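PDB 4XA9: gala protein type 1, 3 or 4 from Legionella pneumophila subsp. pneumophila, which may bind small GTPases and stimulate their GTP hydrolysis, using a curved domain built of leucine-rich repeats. Local coordinates for residues N77-E82 with L96-N101; G178-A183 with D200-H205; N208-S213 with N233-D238. All coordinates share one frame; numbering follows the deposited sequence. Where two conformers were deposited one is given.

Contact 1 of 3, residues N77-E82 with L96-N101; sequences NNIGPE and LDVSFN
In the turn that leaves strand 95-97 of a leucine-rich repeat, N101 is bonded to I79 of the preceding repeat, and the central bond runs from I79 N to N101 OD1. At 3.0 Å it is nearly straight at hydrogen (170°), and the donor is tilted only 20° from the plane of the side-chain amide. That carbonyl oxygen sits close against the bend of 77-82, with OD1 of N101 just 3.0 Å from the carbonyl carbon of N77. A second, weaker link follows, G80 N to N101 O at 3.1 Å, clearly bent at hydrogen, and the CA of G80 leans on the same oxygen. On the other end of the amide, ND2 is hydrogen-bonded to I74 O, the carbonyl that leads out of strand 71-73, and adds weak bonds to V98 O and S99 O of its own turn, so that both ends of a buried amide are engaged and its rotation is fixed.

The geometry recurs along the solenoid: N77, one repeat earlier, bonds through OD1 to I55 N and through ND2 to L50 O, as N101 does with I79 and I74. I79 adds contacts of its carbon atoms within the beta-alpha-beta unit of strand 71-73, helix 80-87 and strand 95-97. Its CG1, set between backbone N and carbonyl carbon (chi1 75°), rests 3.7 Å from CG of N101, while CD1 of I79 reaches CG1 of V98 at 4.1 Å, the two side chains crossing at about a right angle. Just ahead of the turn, D97 OD1 accepts from S99 N, an Asx turn, and also from S99 OG, while D97 OD2 is hydrogen-bonded to a polar side chain of another protein's chain.

Contact 2 of 3, residues G178-A183 with D200-H205; sequences GAIELA and DKSTLH
K201 lays the end of its bent side chain against I180, CE lying 3.7 Å from I180 CD1, where the helices of two successive leucine-rich repeats pack side by side. NZ of K201 is also close to that methyl, and the chain touches D176 at the start of helix 176-184. Next comes S202, directed at the same helix: its OG is 3.5 Å from CB of A179, and its hydroxyl is hydrogen-bonded to D176 OD1, so the hydroxyl has a polar partner although the residue is buried. T203 turns the other way, onto I229 and L230 of helix 224-230, and thereby connects this seam with the next repeat. H205, three residues beyond S202, packs on I180 and A183. Its CB meets CB of A183 at 3.6 Å. CG, anti to the carbonyl carbon (chi1 -62°), starts the imidazole on its way to I180, which it crosses obliquely, and CG1 of I180 touches the rim atom CD2 of H205. K201 O lies in the ring plane at an edge. The face itself receives a CH-pi contact: CG2 of I180 stands 3.6 Å from the centroid of the H205 ring, only 3° off its normal.

Contact 3 of 3, residues N208-S213 with N233-D238; sequences NNTSLS and NTRITD
R235 and N233 converge on one carbonyl, N209 O, through different side-chain shapes. In R235 a bend at chi3 (-66°) turns NE toward the backbone of N209 and T210; in N233, CG stands anti to the backbone N (chi1 -170°), on the side facing 208-213. NH2 of R235 gives the shortest bond, 2.7 Å to N209 O, though this acceptor lies 25° out of the guanidinium plane. NE of R235 and ND2 of N233 add weak bonds to N209 O, each 3.1 Å long, and ND2 is also bonded to F206 O. CG2 of T210 lies over one guanidinium face, 4.3 Å above the plane of R235. A water lies in that plane at an edge, where it accepts from R235 NE and N233 ND2 and is also within hydrogen-bonding distance of N209 OD1 and L212 O.

These turns lead from the helical side of two leucine-rich repeats into the parallel strands 214-216 and 238-240. N209 OD1 accepts from S211 N (Asx turn) and L212 N (Asx motif); N233 OD1 accepts from R235 N (Asx turn). Toward the strands the backbones draw together. S213 O accepts from T237 N at 2.9 Å and from D238 N at 3.2 Å, the latter nearly along the C=O axis, while a second water donates to the same oxygen and meets T237 OG1. With several N-H donors, one of them on a guanidinium, directed at N209 O, this carbonyl is probably polarised, and the positive charge of R235 would be partly offset by the dipole it faces.

The three contacts follow one another along the chain and sample one solenoid, whose strands, parallel from 19-21 onward, form one sheet, with the helices along the opposite side of the solenoid. Contact 1 lies in the earlier repeats, at a turn that leaves strand 95-97; contacts 2 and 3 belong to the C-terminal end, about 31 and 34 Å from it between centres and across the middle of the chain. Their own centres are about 13 Å apart and they touch, A183 O to N209 ND2 at 2.9 Å, a probable hydrogen bond. Neighbouring repeats are thus joined at the turns after the strands, between the helices, and at the turns leading back to the sheet, while another protein chain meets contact 1 alone.

Contact 1 of 3, residues N77-E82 with L96-N101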
ATOM      1  N   ASN A  77       2.948 -12.365   5.295  1.00 19.91           N
ATOM      2  CA  ASN A  77       3.352 -13.405   6.229  1.00 17.92           C
ATOM      3  C   ASN A  77       4.849 -13.263   6.501  1.00 21.11           C
ATOM      4  O   ASN A  77       5.382 -12.163   6.415  1.00 22.21           O
ATOM      5  CB  ASN A  77       3.007 -14.790   5.685  1.00 17.44           C
ATOM      6  CG  ASN A  77       1.531 -15.122   5.851  1.00 17.66           C
ATOM      7  OD1 ASN A  77       1.116 -15.631   6.890  1.00 18.37           O
ATOM      8  ND2 ASN A  77       0.735 -14.838   4.824  1.00 15.58           N
ATOM      9  N   ASN A  78       5.525 -14.364   6.811  1.00 23.28           N
ATOM     10  CA  ASN A  78       6.961 -14.315   7.077  1.00 24.24           C
ATOM     11  C   ASN A  78       7.698 -15.477   6.421  1.00 22.46           C
ATOM     12  O   ASN A  78       8.502 -16.148   7.069  1.00 20.20           O
ATOM     13  CB  ASN A  78       7.215 -14.323   8.591  1.00 30.03           C
ATOM     14  CG  ASN A  78       8.666 -14.033   8.952  1.00 36.63           C
ATOM     15  OD1 ASN A  78       9.350 -13.261   8.278  1.00 37.68           O
ATOM     16  ND2 ASN A  78       9.146 -14.680  10.009  1.00 39.86           N
ATOM     17  N   ILE A  79       7.428 -15.732   5.143  1.00 19.00           N
ATOM     18  CA  ILE A  79       7.931 -16.967   4.542  1.00 21.50           C
ATOM     19  C   ILE A  79       9.385 -16.831   4.105  1.00 21.69           C
ATOM     20  O   ILE A  79      10.095 -17.827   3.989  1.00 21.65           O
ATOM     21  CB  ILE A  79       7.073 -17.419   3.344  1.00 19.29           C
ATOM     22  CG1 ILE A  79       7.332 -16.542   2.114  1.00 18.06           C
ATOM     23  CG2 ILE A  79       5.585 -17.455   3.735  1.00 17.05           C
ATOM     24  CD1 ILE A  79       6.576 -17.004   0.870  1.00 19.92           C
ATOM     25  N   GLY A  80       9.831 -15.597   3.879  1.00 20.99           N
ATOM     26  CA  GLY A  80      11.235 -15.347   3.603  1.00 21.77           C
ATOM     27  C   GLY A  80      11.744 -15.935   2.302  1.00 21.03           C
ATOM     28  O   GLY A  80      10.964 -16.422   1.476  1.00 20.53           O
ATOM     29  N   PRO A  81      13.065 -15.883   2.104  1.00 24.47           N
ATOM     30  CA  PRO A  81      13.696 -16.406   0.887  1.00 24.66           C
ATOM     31  C   PRO A  81      13.420 -17.893   0.684  1.00 24.01           C
ATOM     32  O   PRO A  81      13.115 -18.307  -0.428  1.00 25.85           O
ATOM     33  CB  PRO A  81      15.185 -16.149   1.130  1.00 27.27           C
ATOM     34  CG  PRO A  81      15.217 -15.023   2.116  1.00 28.98           C
ATOM     35  CD  PRO A  81      14.041 -15.247   3.005  1.00 27.84           C
ATOM     36  N   GLU A  82      13.513 -18.684   1.748  1.00 20.74           N
ATOM     37  CA  GLU A  82      13.293 -20.123   1.631  1.00 27.26           C
ATOM     38  C   GLU A  82      11.833 -20.458   1.337  1.00 24.56           C
ATOM     39  O   GLU A  82      11.545 -21.430   0.644  1.00 23.16           O
ATOM     40  CB  GLU A  82      13.756 -20.842   2.898  1.00 33.43           C
ATOM     41  CG  GLU A  82      15.264 -20.908   3.038  1.00 40.43           C
ATOM     42  CD  GLU A  82      15.695 -21.650   4.283  1.00 49.23           C
ATOM     43  OE1 GLU A  82      15.522 -22.889   4.334  1.00 52.85           O
ATOM     44  OE2 GLU A  82      16.206 -20.990   5.213  1.00 52.60           O
ATOM     45  N   LEU A  96       0.500 -15.900  -8.223  1.00 14.80           N
ATOM     46  CA  LEU A  96       1.057 -15.903  -6.874  1.00 16.96           C
ATOM     47  C   LEU A  96       1.252 -14.501  -6.314  1.00 16.13           C
ATOM     48  O   LEU A  96       1.801 -13.628  -6.988  1.00 16.43           O
ATOM     49  CB  LEU A  96       2.400 -16.642  -6.865  1.00 14.66           C
ATOM     50  CG  LEU A  96       3.225 -16.665  -5.575  1.00 16.58           C
ATOM     51  CD1 LEU A  96       2.502 -17.437  -4.466  1.00 14.88           C
ATOM     52  CD2 LEU A  96       4.590 -17.287  -5.848  1.00 16.75           C
ATOM     53  N   ASP A  97       0.803 -14.299  -5.080  1.00 14.58           N
ATOM     54  CA  ASP A  97       1.085 -13.075  -4.343  1.00 16.75           C
ATOM     55  C   ASP A  97       1.949 -13.396  -3.124  1.00 19.10           C
ATOM     56  O   ASP A  97       1.485 -14.031  -2.179  1.00 19.96           O
ATOM     57  CB  ASP A  97      -0.220 -12.389  -3.919  1.00 17.24           C
ATOM     58  CG  ASP A  97       0.007 -11.014  -3.318  1.00 19.50           C
ATOM     59  OD1 ASP A  97       1.165 -10.685  -3.003  1.00 23.45           O
ATOM     60  OD2 ASP A  97      -0.973 -10.260  -3.150  1.00 20.47           O
ATOM     61  N   VAL A  98       3.204 -12.953  -3.150  1.00 17.39           N
ATOM     62  CA  VAL A  98       4.105 -13.135  -2.015  1.00 15.92           C
ATOM     63  C   VAL A  98       4.562 -11.788  -1.467  1.00 18.21           C
ATOM     64  O   VAL A  98       5.628 -11.692  -0.857  1.00 20.47           O
ATOM     65  CB  VAL A  98       5.363 -13.961  -2.386  1.00 14.60           C
ATOM     66  CG1 VAL A  98       5.003 -15.420  -2.616  1.00 15.10           C
ATOM     67  CG2 VAL A  98       6.058 -13.373  -3.610  1.00 13.60           C
ATOM     68  N   SER A  99       3.760 -10.752  -1.698  1.00 16.23           N
ATOM     69  CA  SER A  99       4.106  -9.402  -1.252  1.00 16.45           C
ATOM     70  C   SER A  99       4.329  -9.369   0.262  1.00 19.57           C
ATOM     71  O   SER A  99       3.712 -10.141   0.994  1.00 18.18           O
ATOM     72  CB  SER A  99       3.008  -8.415  -1.650  1.00 16.10           C
ATOM     73  OG  SER A  99       2.777  -8.452  -3.050  1.00 15.99           O
ATOM     74  N   PHE A 100       5.224  -8.494   0.716  1.00 15.67           N
ATOM     75  CA  PHE A 100       5.471  -8.291   2.144  1.00 16.05           C
ATOM     76  C   PHE A 100       5.844  -9.582   2.871  1.00 14.40           C
ATOM     77  O   PHE A 100       5.190  -9.966   3.843  1.00 17.04           O
ATOM     78  CB  PHE A 100       4.247  -7.658   2.811  1.00 15.34           C
ATOM     79  CG  PHE A 100       3.920  -6.284   2.290  1.00 17.24           C
ATOM     80  CD1 PHE A 100       3.124  -6.123   1.164  1.00 17.44           C
ATOM     81  CD2 PHE A 100       4.423  -5.154   2.920  1.00 16.93           C
ATOM     82  CE1 PHE A 100       2.828  -4.848   0.676  1.00 20.03           C
ATOM     83  CE2 PHE A 100       4.135  -3.879   2.439  1.00 18.65           C
ATOM     84  CZ  PHE A 100       3.337  -3.728   1.315  1.00 18.71           C
ATOM     85  N   ASN A 101       6.894 -10.243   2.397  1.00 16.40           N
ATOM     86  CA  ASN A 101       7.351 -11.492   3.011  1.00 19.74           C
ATOM     87  C   ASN A 101       8.864 -11.551   3.183  1.00 18.83           C
ATOM     88  O   ASN A 101       9.403 -12.586   3.564  1.00 21.08           O
ATOM     89  CB  ASN A 101       6.900 -12.701   2.185  1.00 16.51           C
ATOM     90  CG  ASN A 101       5.595 -13.278   2.667  1.00 19.09           C
ATOM     91  OD1 ASN A 101       5.547 -13.953   3.699  1.00 20.88           O
ATOM     92  ND2 ASN A 101       4.530 -13.049   1.911  1.00 16.04           N
TER

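Contact 2 of 3, residues G178-A183 with D200-H205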
ATOM      1  N   GLY A 178      15.662   4.590 -16.624  1.00 28.52           N
ATOM      2  CA  GLY A 178      14.921   3.342 -16.612  1.00 25.97           C
ATOM      3  C   GLY A 178      13.620   3.462 -17.374  1.00 24.07           C
ATOM      4  O   GLY A 178      13.244   2.566 -18.126  1.00 23.84           O
ATOM      5  N   ALA A 179      12.931   4.580 -17.181  1.00 28.51           N
ATOM      6  CA  ALA A 179      11.622   4.783 -17.793  1.00 26.55           C
ATOM      7  C   ALA A 179      11.722   4.814 -19.314  1.00 24.88           C
ATOM      8  O   ALA A 179      10.866   4.267 -20.009  1.00 28.50           O
ATOM      9  CB  ALA A 179      10.986   6.064 -17.274  1.00 24.41           C
ATOM     10  N   ILE A 180      12.772   5.444 -19.830  1.00 21.68           N
ATOM     11  CA  ILE A 180      12.970   5.511 -21.272  1.00 23.39           C
ATOM     12  C   ILE A 180      13.155   4.113 -21.872  1.00 24.94           C
ATOM     13  O   ILE A 180      12.601   3.808 -22.930  1.00 26.36           O
ATOM     14  CB  ILE A 180      14.166   6.422 -21.628  1.00 25.61           C
ATOM     15  CG1 ILE A 180      13.781   7.883 -21.392  1.00 25.55           C
ATOM     16  CG2 ILE A 180      14.579   6.236 -23.087  1.00 28.94           C
ATOM     17  CD1 ILE A 180      14.939   8.862 -21.470  1.00 26.17           C
ATOM     18  N   GLU A 181      13.897   3.246 -21.189  1.00 27.53           N
ATOM     19  CA  GLU A 181      14.093   1.892 -21.702  1.00 31.40           C
ATOM     20  C   GLU A 181      12.786   1.096 -21.659  1.00 29.36           C
ATOM     21  O   GLU A 181      12.490   0.326 -22.572  1.00 25.77           O
ATOM     22  CB  GLU A 181      15.198   1.171 -20.925  1.00 35.30           C
ATOM     23  CG  GLU A 181      16.553   1.851 -21.066  1.00 41.56           C
ATOM     24  CD  GLU A 181      16.913   2.144 -22.518  1.00 46.29           C
ATOM     25  OE1 GLU A 181      16.836   1.219 -23.358  1.00 47.56           O
ATOM     26  OE2 GLU A 181      17.249   3.311 -22.819  1.00 46.39           O
ATOM     27  N   LEU A 182      11.993   1.297 -20.612  1.00 24.51           N
ATOM     28  CA  LEU A 182      10.670   0.686 -20.551  1.00 22.74           C
ATOM     29  C   LEU A 182       9.767   1.221 -21.665  1.00 22.07           C
ATOM     30  O   LEU A 182       8.963   0.484 -22.231  1.00 21.74           O
ATOM     31  CB  LEU A 182      10.028   0.930 -19.183  1.00 24.03           C
ATOM     32  CG  LEU A 182      10.576   0.078 -18.036  1.00 22.46           C
ATOM     33  CD1 LEU A 182      10.028   0.555 -16.700  1.00 23.85           C
ATOM     34  CD2 LEU A 182      10.242  -1.390 -18.252  1.00 22.21           C
ATOM     35  N   ALA A 183       9.901   2.505 -21.977  1.00 23.13           N
ATOM     36  CA  ALA A 183       9.113   3.108 -23.044  1.00 24.61           C
ATOM     37  C   ALA A 183       9.443   2.484 -24.396  1.00 27.90           C
ATOM     38  O   ALA A 183       8.557   2.301 -25.234  1.00 31.30           O
ATOM     39  CB  ALA A 183       9.343   4.613 -23.089  1.00 22.68           C
ATOM     40  N   ASP A 200       9.828  15.061 -17.562  1.00 26.57           N
ATOM     41  CA  ASP A 200       9.393  15.303 -18.935  1.00 24.47           C
ATOM     42  C   ASP A 200      10.302  14.639 -19.964  1.00 22.05           C
ATOM     43  O   ASP A 200       9.885  14.386 -21.088  1.00 22.92           O
ATOM     44  CB  ASP A 200       9.326  16.810 -19.226  1.00 25.50           C
ATOM     45  CG  ASP A 200       8.173  17.491 -18.522  1.00 26.82           C
ATOM     46  OD1 ASP A 200       7.235  16.788 -18.082  1.00 26.04           O
ATOM     47  OD2 ASP A 200       8.197  18.732 -18.417  1.00 28.70           O
ATOM     48  N   LYS A 201      11.547  14.373 -19.580  1.00 24.50           N
ATOM     49  CA  LYS A 201      12.509  13.725 -20.467  1.00 29.51           C
ATOM     50  C   LYS A 201      12.043  12.359 -20.988  1.00 29.22           C
ATOM     51  O   LYS A 201      12.417  11.952 -22.088  1.00 28.45           O
ATOM     52  CB  LYS A 201      13.853  13.552 -19.754  1.00 36.59           C
ATOM     53  CG  LYS A 201      14.989  14.359 -20.351  1.00 44.15           C
ATOM     54  CD  LYS A 201      16.319  13.631 -20.202  1.00 49.86           C
ATOM     55  CE  LYS A 201      16.302  12.303 -20.948  1.00 53.55           C
ATOM     56  NZ  LYS A 201      17.594  11.564 -20.846  1.00 57.24           N
ATOM     57  N   SER A 202      11.241  11.646 -20.204  1.00 24.81           N
ATOM     58  CA  SER A 202      10.788  10.324 -20.631  1.00 22.07           C
ATOM     59  C   SER A 202       9.602  10.375 -21.578  1.00 21.18           C
ATOM     60  O   SER A 202       9.319   9.396 -22.273  1.00 19.66           O
ATOM     61  CB  SER A 202      10.408   9.463 -19.426  1.00 22.01           C
ATOM     62  OG  SER A 202      11.517   9.240 -18.578  1.00 30.12           O
ATOM     63  N   THR A 203       8.896  11.502 -21.604  1.00 22.17           N
ATOM     64  CA  THR A 203       7.547  11.488 -22.158  1.00 20.92           C
ATOM     65  C   THR A 203       7.514  11.341 -23.673  1.00 22.91           C
ATOM     66  O   THR A 203       6.577  10.737 -24.206  1.00 25.62           O
ATOM     67  CB  THR A 203       6.761  12.738 -21.746  1.00 21.06           C
ATOM     68  OG1 THR A 203       7.406  13.906 -22.257  1.00 23.37           O
ATOM     69  CG2 THR A 203       6.671  12.820 -20.216  1.00 17.11           C
ATOM     70  N   LEU A 204       8.523  11.868 -24.366  1.00 22.71           N
ATOM     71  CA  LEU A 204       8.590  11.698 -25.814  1.00 22.36           C
ATOM     72  C   LEU A 204       8.647  10.208 -26.155  1.00 20.94           C
ATOM     73  O   LEU A 204       7.954   9.737 -27.056  1.00 22.47           O
ATOM     74  CB  LEU A 204       9.797  12.435 -26.412  1.00 21.37           C
ATOM     75  CG  LEU A 204      10.049  12.153 -27.893  1.00 25.05           C
ATOM     76  CD1 LEU A 204       8.846  12.568 -28.716  1.00 27.52           C
ATOM     77  CD2 LEU A 204      11.314  12.853 -28.386  1.00 25.02           C
ATOM     78  N   HIS A 205       9.442   9.460 -25.405  1.00 19.43           N
ATOM     79  CA  HIS A 205       9.568   8.028 -25.650  1.00 22.30           C
ATOM     80  C   HIS A 205       8.270   7.275 -25.386  1.00 24.21           C
ATOM     81  O   HIS A 205       7.988   6.277 -26.056  1.00 25.29           O
ATOM     82  CB  HIS A 205      10.705   7.451 -24.811  1.00 26.40           C
ATOM     83  CG  HIS A 205      12.037   8.041 -25.147  1.00 31.03           C
ATOM     84  ND1 HIS A 205      12.821   7.567 -26.175  1.00 32.96           N
ATOM     85  CD2 HIS A 205      12.711   9.088 -24.612  1.00 32.90           C
ATOM     86  CE1 HIS A 205      13.927   8.285 -26.252  1.00 34.58           C
ATOM     87  NE2 HIS A 205      13.884   9.216 -25.315  1.00 34.58           N
TER

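Contact 3 of 3, residues N208-S213 with N233-D238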
ATOM      1  N   ASN A 208       5.934   7.996 -28.276  1.00 21.61           N
ATOM      2  CA  ASN A 208       6.256   7.225 -29.477  1.00 26.94           C
ATOM      3  C   ASN A 208       6.167   5.708 -29.267  1.00 27.04           C
ATOM      4  O   ASN A 208       6.375   4.929 -30.201  1.00 29.80           O
ATOM      5  CB  ASN A 208       7.643   7.613 -29.997  1.00 26.77           C
ATOM      6  CG  ASN A 208       7.660   8.998 -30.635  1.00 27.47           C
ATOM      7  OD1 ASN A 208       6.630   9.497 -31.091  1.00 25.05           O
ATOM      8  ND2 ASN A 208       8.837   9.612 -30.686  1.00 23.65           N
ATOM      9  N   ASN A 209       5.861   5.296 -28.042  1.00 22.28           N
ATOM     10  CA  ASN A 209       5.551   3.900 -27.753  1.00 22.02           C
ATOM     11  C   ASN A 209       4.308   3.454 -28.527  1.00 28.04           C
ATOM     12  O   ASN A 209       3.350   4.219 -28.665  1.00 28.82           O
ATOM     13  CB  ASN A 209       5.343   3.710 -26.244  1.00 22.26           C
ATOM     14  CG  ASN A 209       4.869   2.313 -25.884  1.00 21.08           C
ATOM     15  OD1 ASN A 209       3.693   1.992 -26.036  1.00 23.90           O
ATOM     16  ND2 ASN A 209       5.778   1.489 -25.380  1.00 18.80           N
ATOM     17  N   THR A 210       4.312   2.222 -29.030  1.00 27.06           N
ATOM     18  CA  THR A 210       3.184   1.740 -29.822  1.00 29.01           C
ATOM     19  C   THR A 210       2.448   0.558 -29.189  1.00 27.59           C
ATOM     20  O   THR A 210       1.470   0.066 -29.748  1.00 30.39           O
ATOM     21  CB  THR A 210       3.637   1.310 -31.228  1.00 37.27           C
ATOM     22  OG1 THR A 210       4.642   0.293 -31.116  1.00 39.61           O
ATOM     23  CG2 THR A 210       4.194   2.501 -32.006  1.00 38.08           C
ATOM     24  N   SER A 211       2.898   0.116 -28.019  1.00 24.11           N
ATOM     25  CA  SER A 211       2.341  -1.084 -27.397  0.58 24.51           C
ATOM     26  C   SER A 211       1.400  -0.766 -26.235  1.00 26.15           C
ATOM     27  O   SER A 211       0.358  -1.401 -26.077  1.00 23.56           O
ATOM     28  CB  SER A 211       3.469  -2.003 -26.911  0.58 23.49           C
ATOM     29  OG  SER A 211       4.223  -1.398 -25.869  0.58 22.74           O
ATOM     30  N   LEU A 212       1.768   0.219 -25.421  1.00 24.47           N
ATOM     31  CA  LEU A 212       0.986   0.570 -24.234  1.00 22.38           C
ATOM     32  C   LEU A 212      -0.439   1.048 -24.530  1.00 23.88           C
ATOM     33  O   LEU A 212      -0.652   1.862 -25.430  1.00 20.89           O
ATOM     34  CB  LEU A 212       1.715   1.659 -23.447  1.00 20.92           C
ATOM     35  CG  LEU A 212       3.046   1.293 -22.799  1.00 21.67           C
ATOM     36  CD1 LEU A 212       3.683   2.554 -22.225  1.00 18.94           C
ATOM     37  CD2 LEU A 212       2.854   0.233 -21.708  1.00 21.34           C
ATOM     38  N   SER A 213      -1.403   0.554 -23.755  1.00 24.65           N
ATOM     39  CA  SER A 213      -2.751   1.128 -23.750  1.00 24.50           C
ATOM     40  C   SER A 213      -3.094   1.658 -22.355  1.00 24.84           C
ATOM     41  O   SER A 213      -4.034   2.431 -22.183  1.00 23.53           O
ATOM     42  CB  SER A 213      -3.790   0.103 -24.211  1.00 24.84           C
ATOM     43  OG  SER A 213      -3.875  -0.988 -23.316  1.00 28.43           O
ATOM     44  N   ASN A 233      -0.233  10.498 -27.645  1.00 25.05           N
ATOM     45  CA  ASN A 233      -0.395   9.059 -27.831  1.00 24.27           C
ATOM     46  C   ASN A 233      -1.830   8.635 -27.544  1.00 27.56           C
ATOM     47  O   ASN A 233      -2.217   8.472 -26.383  1.00 28.37           O
ATOM     48  CB  ASN A 233       0.571   8.281 -26.927  1.00 25.94           C
ATOM     49  CG  ASN A 233       0.618   6.798 -27.259  1.00 27.70           C
ATOM     50  OD1 ASN A 233      -0.312   6.247 -27.859  1.00 28.43           O
ATOM     51  ND2 ASN A 233       1.699   6.140 -26.860  1.00 23.84           N
ATOM     52  N   THR A 234      -2.609   8.435 -28.603  1.00 28.01           N
ATOM     53  CA  THR A 234      -4.028   8.124 -28.457  1.00 29.55           C
ATOM     54  C   THR A 234      -4.277   6.631 -28.237  1.00 28.57           C
ATOM     55  O   THR A 234      -5.409   6.217 -27.981  1.00 29.80           O
ATOM     56  CB  THR A 234      -4.824   8.583 -29.681  1.00 33.51           C
ATOM     57  OG1 THR A 234      -4.323   7.922 -30.848  1.00 34.80           O
ATOM     58  CG2 THR A 234      -4.683  10.088 -29.863  1.00 38.60           C
ATOM     59  N   ARG A 235      -3.222   5.828 -28.341  1.00 26.70           N
ATOM     60  CA  ARG A 235      -3.314   4.403 -28.041  1.00 27.45           C
ATOM     61  C   ARG A 235      -3.531   4.188 -26.547  1.00 29.36           C
ATOM     62  O   ARG A 235      -4.140   3.202 -26.123  1.00 28.83           O
ATOM     63  CB  ARG A 235      -2.053   3.673 -28.495  1.00 26.97           C
ATOM     64  CG  ARG A 235      -1.869   3.629 -30.002  1.00 30.27           C
ATOM     65  CD  ARG A 235      -0.483   3.119 -30.378  1.00 33.09           C
ATOM     66  NE  ARG A 235       0.576   4.037 -29.963  1.00 34.87           N
ATOM     67  CZ  ARG A 235       0.960   5.094 -30.675  1.00 40.21           C
ATOM     68  NH1 ARG A 235       0.365   5.361 -31.829  1.00 41.90           N
ATOM     69  NH2 ARG A 235       1.934   5.886 -30.239  1.00 40.28           N
ATOM     70  N   ILE A 236      -3.019   5.117 -25.751  1.00 27.52           N
ATOM     71  CA  ILE A 236      -3.162   5.042 -24.307  1.00 23.52           C
ATOM     72  C   ILE A 236      -4.540   5.528 -23.875  1.00 24.09           C
ATOM     73  O   ILE A 236      -4.811   6.724 -23.861  1.00 26.52           O
ATOM     74  CB  ILE A 236      -2.080   5.871 -23.596  1.00 23.28           C
ATOM     75  CG1 ILE A 236      -0.687   5.424 -24.049  1.00 22.78           C
ATOM     76  CG2 ILE A 236      -2.242   5.764 -22.081  1.00 20.61           C
ATOM     77  CD1 ILE A 236       0.451   6.200 -23.410  1.00 22.80           C
ATOM     78  N   THR A 237      -5.406   4.590 -23.513  1.00 24.16           N
ATOM     79  CA  THR A 237      -6.769   4.911 -23.108  1.00 25.89           C
ATOM     80  C   THR A 237      -6.898   5.129 -21.598  1.00 24.97           C
ATOM     81  O   THR A 237      -7.904   5.654 -21.115  1.00 24.23           O
ATOM     82  CB  THR A 237      -7.738   3.802 -23.543  1.00 29.15           C
ATOM     83  OG1 THR A 237      -7.236   2.534 -23.103  1.00 31.86           O
ATOM     84  CG2 THR A 237      -7.865   3.784 -25.057  1.00 29.79           C
ATOM     85  N   ASP A 238      -5.884   4.707 -20.857  1.00 24.09           N
ATOM     86  CA  ASP A 238      -5.829   4.964 -19.425  1.00 24.76           C
ATOM     87  C   ASP A 238      -4.488   5.579 -19.071  1.00 20.76           C
ATOM     88  O   ASP A 238      -3.505   4.870 -18.858  1.00 17.68           O
ATOM     89  CB  ASP A 238      -6.072   3.682 -18.622  1.00 28.77           C
ATOM     90  CG  ASP A 238      -6.034   3.912 -17.114  1.00 30.88           C
ATOM     91  OD1 ASP A 238      -6.088   5.080 -16.668  1.00 31.36           O
ATOM     92  OD2 ASP A 238      -5.964   2.916 -16.371  1.00 31.01           O
TER
HETATM   93  O   HOH W   1       1.245   3.122 -26.990  1.00 22.86           O
HETATM   94  O   HOH W   2      -6.502   1.144 -21.057  1.00 45.91           O